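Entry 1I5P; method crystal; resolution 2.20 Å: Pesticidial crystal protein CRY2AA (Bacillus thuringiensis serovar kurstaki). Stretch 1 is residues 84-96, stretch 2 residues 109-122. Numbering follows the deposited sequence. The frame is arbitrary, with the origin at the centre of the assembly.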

# COMPACT_ATOMS: atom_id res chain seq x y z
N SER A 84 -23.78 -13.93 -6.37
CA SER A 84 -25.11 -14.48 -6.60
C SER A 84 -25.95 -14.46 -5.33
O SER A 84 -26.82 -15.30 -5.14
N GLY A 85 -25.68 -13.48 -4.48
CA GLY A 85 -26.43 -13.36 -3.25
C GLY A 85 -25.90 -14.17 -2.08
O GLY A 85 -26.48 -14.14 -1.00
N SER A 86 -24.80 -14.88 -2.29
CA SER A 86 -24.23 -15.70 -1.22
C SER A 86 -23.40 -14.90 -0.24
O SER A 86 -22.67 -13.98 -0.62
N THR A 87 -23.50 -15.26 1.04
CA THR A 87 -22.76 -14.59 2.10
C THR A 87 -21.50 -15.36 2.47
O THR A 87 -20.81 -15.02 3.43
N ASN A 88 -21.19 -16.40 1.70
CA ASN A 88 -20.02 -17.23 2.01
C ASN A 88 -18.67 -16.51 2.03
O ASN A 88 -17.82 -16.83 2.86
N LEU A 89 -18.46 -15.55 1.14
CA LEU A 89 -17.17 -14.84 1.12
C LEU A 89 -17.02 -13.94 2.35
O LEU A 89 -15.92 -13.79 2.89
N MET A 90 -18.13 -13.35 2.80
CA MET A 90 -18.08 -12.51 3.99
C MET A 90 -17.90 -13.42 5.20
O MET A 90 -17.15 -13.10 6.12
N GLN A 91 -18.58 -14.57 5.20
CA GLN A 91 -18.45 -15.49 6.31
C GLN A 91 -17.01 -15.98 6.41
O GLN A 91 -16.48 -16.14 7.50
N ASP A 92 -16.38 -16.22 5.26
CA ASP A 92 -15.01 -16.70 5.24
C ASP A 92 -14.03 -15.63 5.72
O ASP A 92 -13.02 -15.94 6.37
N ILE A 93 -14.31 -14.38 5.40
CA ILE A 93 -13.45 -13.28 5.84
C ILE A 93 -13.41 -13.29 7.37
O ILE A 93 -12.34 -13.20 7.97
N LEU A 94 -14.59 -13.40 7.98
CA LEU A 94 -14.69 -13.43 9.43
C LEU A 94 -13.96 -14.63 10.01
O LEU A 94 -13.21 -14.50 10.98
N ARG A 95 -14.18 -15.80 9.42
CA ARG A 95 -13.54 -16.99 9.93
C ARG A 95 -12.04 -17.03 9.73
O ARG A 95 -11.31 -17.52 10.60
N GLU A 96 -11.55 -16.51 8.61
CA GLU A 96 -10.11 -16.50 8.41
C GLU A 96 -9.48 -15.43 9.30
O GLU A 96 -8.32 -15.53 9.68
N THR A 109 -22.95 -12.83 19.18
CA THR A 109 -22.51 -11.91 18.15
C THR A 109 -22.43 -12.63 16.81
O THR A 109 -22.83 -12.08 15.78
N LEU A 110 -21.93 -13.86 16.82
CA LEU A 110 -21.83 -14.65 15.60
C LEU A 110 -23.18 -14.70 14.91
O LEU A 110 -23.31 -14.39 13.73
N ALA A 111 -24.20 -15.11 15.67
CA ALA A 111 -25.55 -15.21 15.13
C ALA A 111 -26.03 -13.87 14.57
O ALA A 111 -26.54 -13.82 13.46
N ARG A 112 -25.86 -12.80 15.33
CA ARG A 112 -26.30 -11.49 14.87
C ARG A 112 -25.56 -11.03 13.62
O ARG A 112 -26.17 -10.51 12.68
N VAL A 113 -24.24 -11.21 13.62
CA VAL A 113 -23.43 -10.83 12.47
C VAL A 113 -23.95 -11.56 11.23
O VAL A 113 -24.15 -10.95 10.18
N ASN A 114 -24.16 -12.86 11.36
CA ASN A 114 -24.66 -13.66 10.25
C ASN A 114 -26.02 -13.18 9.73
O ASN A 114 -26.27 -13.21 8.53
N ALA A 115 -26.88 -12.75 10.64
CA ALA A 115 -28.20 -12.26 10.25
C ALA A 115 -28.03 -10.93 9.52
O ALA A 115 -28.74 -10.65 8.55
N GLU A 116 -27.09 -10.13 9.99
CA GLU A 116 -26.81 -8.84 9.38
C GLU A 116 -26.20 -8.99 7.99
O GLU A 116 -26.44 -8.16 7.12
N LEU A 117 -25.42 -10.05 7.79
CA LEU A 117 -24.81 -10.27 6.47
C LEU A 117 -25.91 -10.60 5.48
O LEU A 117 -25.89 -10.15 4.33
N ILE A 118 -26.87 -11.39 5.93
CA ILE A 118 -27.99 -11.79 5.10
C ILE A 118 -28.85 -10.57 4.77
O ILE A 118 -29.25 -10.38 3.62
N GLY A 119 -29.11 -9.74 5.78
CA GLY A 119 -29.93 -8.56 5.56
C GLY A 119 -29.28 -7.53 4.66
O GLY A 119 -29.95 -6.92 3.81
N LEU A 120 -27.99 -7.33 4.86
CA LEU A 120 -27.22 -6.38 4.07
C LEU A 120 -27.30 -6.80 2.60
O LEU A 120 -27.65 -6.01 1.72
N GLN A 121 -26.99 -8.07 2.35
CA GLN A 121 -27.04 -8.62 1.00
C GLN A 121 -28.42 -8.41 0.37
O GLN A 121 -28.54 -7.95 -0.76
N ALA A 122 -29.47 -8.74 1.13
CA ALA A 122 -30.84 -8.60 0.64
C ALA A 122 -31.25 -7.15 0.37
O ALA A 122 -31.73 -6.82 -0.72

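Helix 88-96 and helix 109-122 run roughly antiparallel, at 147° between their N-to-C directions, with 10.5 Å between axes at closest approach. The contact buries 508 Å², both sides summed. No direct hydrogen bond crosses it; apolar side chains and one water join the two stretches.

Ser 84 makes no contact. Gly 85 lies against the far end of stretch 2, where its O is 3.4 Å from Gln 121 CG. Gln 121 points toward stretch 1, with chi1 t and chi2 m. The backbone angles of Gly 85, 87/1, by themselves call for glycine, since a CB would be jammed against the carbonyl O of the residue before.

Ser 86 points away. Its OG, with chi1 t, donates a 2.7 Å hydrogen bond to Asn 88 OD1, within its own stretch. Thr 87 sits at the N-cap position, but its side chain makes no capping bond. It points toward stretch 2 with chi1 p. Its methyl CG2 lies 3.8 Å from Leu 117 O and 4.3 Å from Ile 118 CG1.

Asn 88 points away, and Leu 89 is out of reach. Met 90 is buried and points toward stretch 2, with chi1 and chi2 both m. Its CB packs 3.7 Å from Leu 117 CD2. Leu 117, chi1 m and chi2 t, has the largest area covered by the other stretch, 81 Å². It meets Thr 87, Met 90 and Gln 91 in turn.

Gln 91 starts sideways, but its end comes nearer. Chi1 is m and chi2 is t. Its CG is 4.1 Å from Leu 117 CD1. The amide NE2 stands 3.5 Å from Asn 114 OD1, and water 1 bridges the two residues. The water accepts from Gln 91 NE2 at 2.9 Å and donates to Asn 114 O at 3.0 Å. A weak bond from the water to Asn 114 OD1 measures 3.3 Å. Asn 114 has chi1 m.

Asp 92 and Ile 93 are out of reach. Leu 94, chi1 t and chi2 p, is buried and points toward stretch 2. Its CD2 touches Leu 110 CD1 at 4.1 Å and Val 113 CG1 at 4.5 Å. Val 113 also points inward, with chi1 t.

Arg 95 starts sideways, with chi1 and chi2 m and chi3 t. Its NH2 reaches to 3.1 Å from Leu 110 CD1, a tight contact at the guanidinium edge. Leu 110 has chi1 t and chi2 p. Glu 96 is out of reach.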

# COMPACT_ATOMS: atom_id res chain seq x y z
CB SER A 84 -25.02 -15.90 -7.14
OG SER A 84 -24.53 -15.88 -8.47
CB SER A 86 -23.35 -16.81 -1.81
OG SER A 86 -22.74 -17.55 -0.77
CB THR A 87 -23.60 -14.47 3.39
OG1 THR A 87 -23.97 -15.78 3.83
CG2 THR A 87 -24.85 -13.65 3.14
CB ASN A 88 -19.95 -18.44 1.06
CG ASN A 88 -19.36 -18.10 -0.29
OD1 ASN A 88 -20.02 -17.52 -1.15
ND2 ASN A 88 -18.09 -18.46 -0.49
CB LEU A 89 -17.02 -14.01 -0.16
CG LEU A 89 -16.96 -14.82 -1.47
CD1 LEU A 89 -16.69 -13.88 -2.64
CD2 LEU A 89 -15.87 -15.88 -1.39
CB MET A 90 -19.38 -11.71 4.12
CG MET A 90 -19.50 -10.57 3.13
SD MET A 90 -18.21 -9.32 3.39
CE MET A 90 -19.08 -8.17 4.48
CB GLN A 91 -19.40 -16.69 6.15
CG GLN A 91 -20.88 -16.33 6.14
CD GLN A 91 -21.77 -17.55 6.05
OE1 GLN A 91 -21.33 -18.63 5.64
NE2 GLN A 91 -23.04 -17.39 6.43
CB ASP A 92 -14.63 -17.15 3.83
CG ASP A 92 -13.16 -17.49 3.72
OD1 ASP A 92 -12.76 -18.57 4.21
OD2 ASP A 92 -12.41 -16.67 3.14
CB ILE A 93 -13.98 -11.92 5.35
CG1 ILE A 93 -13.64 -11.74 3.87
CG2 ILE A 93 -13.40 -10.79 6.20
CD1 ILE A 93 -14.22 -10.48 3.25
CB LEU A 94 -16.15 -13.50 9.87
CG LEU A 94 -16.32 -13.86 11.36
CD1 LEU A 94 -15.80 -12.72 12.25
CD2 LEU A 94 -17.78 -14.13 11.65
CB ARG A 95 -14.22 -18.22 9.34
CG ARG A 95 -15.70 -18.29 9.76
CD ARG A 95 -15.86 -17.78 11.20
NE ARG A 95 -17.18 -18.01 11.78
CZ ARG A 95 -17.50 -19.06 12.54
NH1 ARG A 95 -16.59 -19.98 12.81
NH2 ARG A 95 -18.72 -19.17 13.04
CB GLU A 96 -9.76 -16.25 6.94
CG GLU A 96 -10.22 -17.38 6.02
CD GLU A 96 -9.36 -17.50 4.78
OE1 GLU A 96 -8.18 -17.86 4.91
OE2 GLU A 96 -9.88 -17.26 3.67
CB THR A 109 -21.13 -11.31 18.49
OG1 THR A 109 -21.18 -10.73 19.79
CG2 THR A 109 -20.76 -10.23 17.48
CB LEU A 110 -21.37 -16.07 15.92
CG LEU A 110 -21.34 -17.04 14.74
CD1 LEU A 110 -20.35 -16.56 13.69
CD2 LEU A 110 -20.94 -18.42 15.23
CB ALA A 111 -26.50 -15.70 16.22
CB ARG A 112 -26.13 -10.44 15.98
CG ARG A 112 -26.67 -9.06 15.59
CD ARG A 112 -28.11 -9.17 15.10
NE ARG A 112 -28.68 -7.87 14.73
CZ ARG A 112 -28.97 -6.91 15.61
NH1 ARG A 112 -28.75 -7.09 16.90
NH2 ARG A 112 -29.48 -5.76 15.18
CB VAL A 113 -21.94 -11.20 12.69
CG1 VAL A 113 -21.21 -11.28 11.35
CG2 VAL A 113 -21.28 -10.16 13.59
CB ASN A 114 -24.77 -15.12 10.64
CG ASN A 114 -23.48 -15.87 10.46
OD1 ASN A 114 -22.76 -15.65 9.49
ND2 ASN A 114 -23.19 -16.78 11.38
CB ALA A 115 -29.09 -12.08 11.49
CB GLU A 116 -25.88 -8.01 10.27
CG GLU A 116 -26.51 -7.53 11.56
CD GLU A 116 -27.79 -6.74 11.33
OE1 GLU A 116 -27.96 -6.21 10.22
OE2 GLU A 116 -28.61 -6.65 12.27
CB LEU A 117 -23.79 -11.42 6.52
CG LEU A 117 -22.43 -11.15 7.17
CD1 LEU A 117 -21.58 -12.40 7.10
CD2 LEU A 117 -21.72 -10.00 6.47
CB ILE A 118 -28.86 -12.85 5.83
CG1 ILE A 118 -28.11 -14.18 5.87
CG2 ILE A 118 -30.21 -13.00 5.14
CD1 ILE A 118 -28.73 -15.20 6.81
CB LEU A 120 -25.77 -6.38 4.55
CG LEU A 120 -24.89 -5.15 4.32
CD1 LEU A 120 -25.62 -3.89 4.78
CD2 LEU A 120 -23.58 -5.32 5.08
CB GLN A 121 -26.71 -10.12 1.04
CG GLN A 121 -26.87 -10.86 -0.28
CD GLN A 121 -28.31 -11.21 -0.59
OE1 GLN A 121 -29.03 -11.77 0.24
NE2 GLN A 121 -28.74 -10.88 -1.80
CB ALA A 122 -31.81 -9.21 1.65
O HOH W 1 -24.67 -15.09 6.85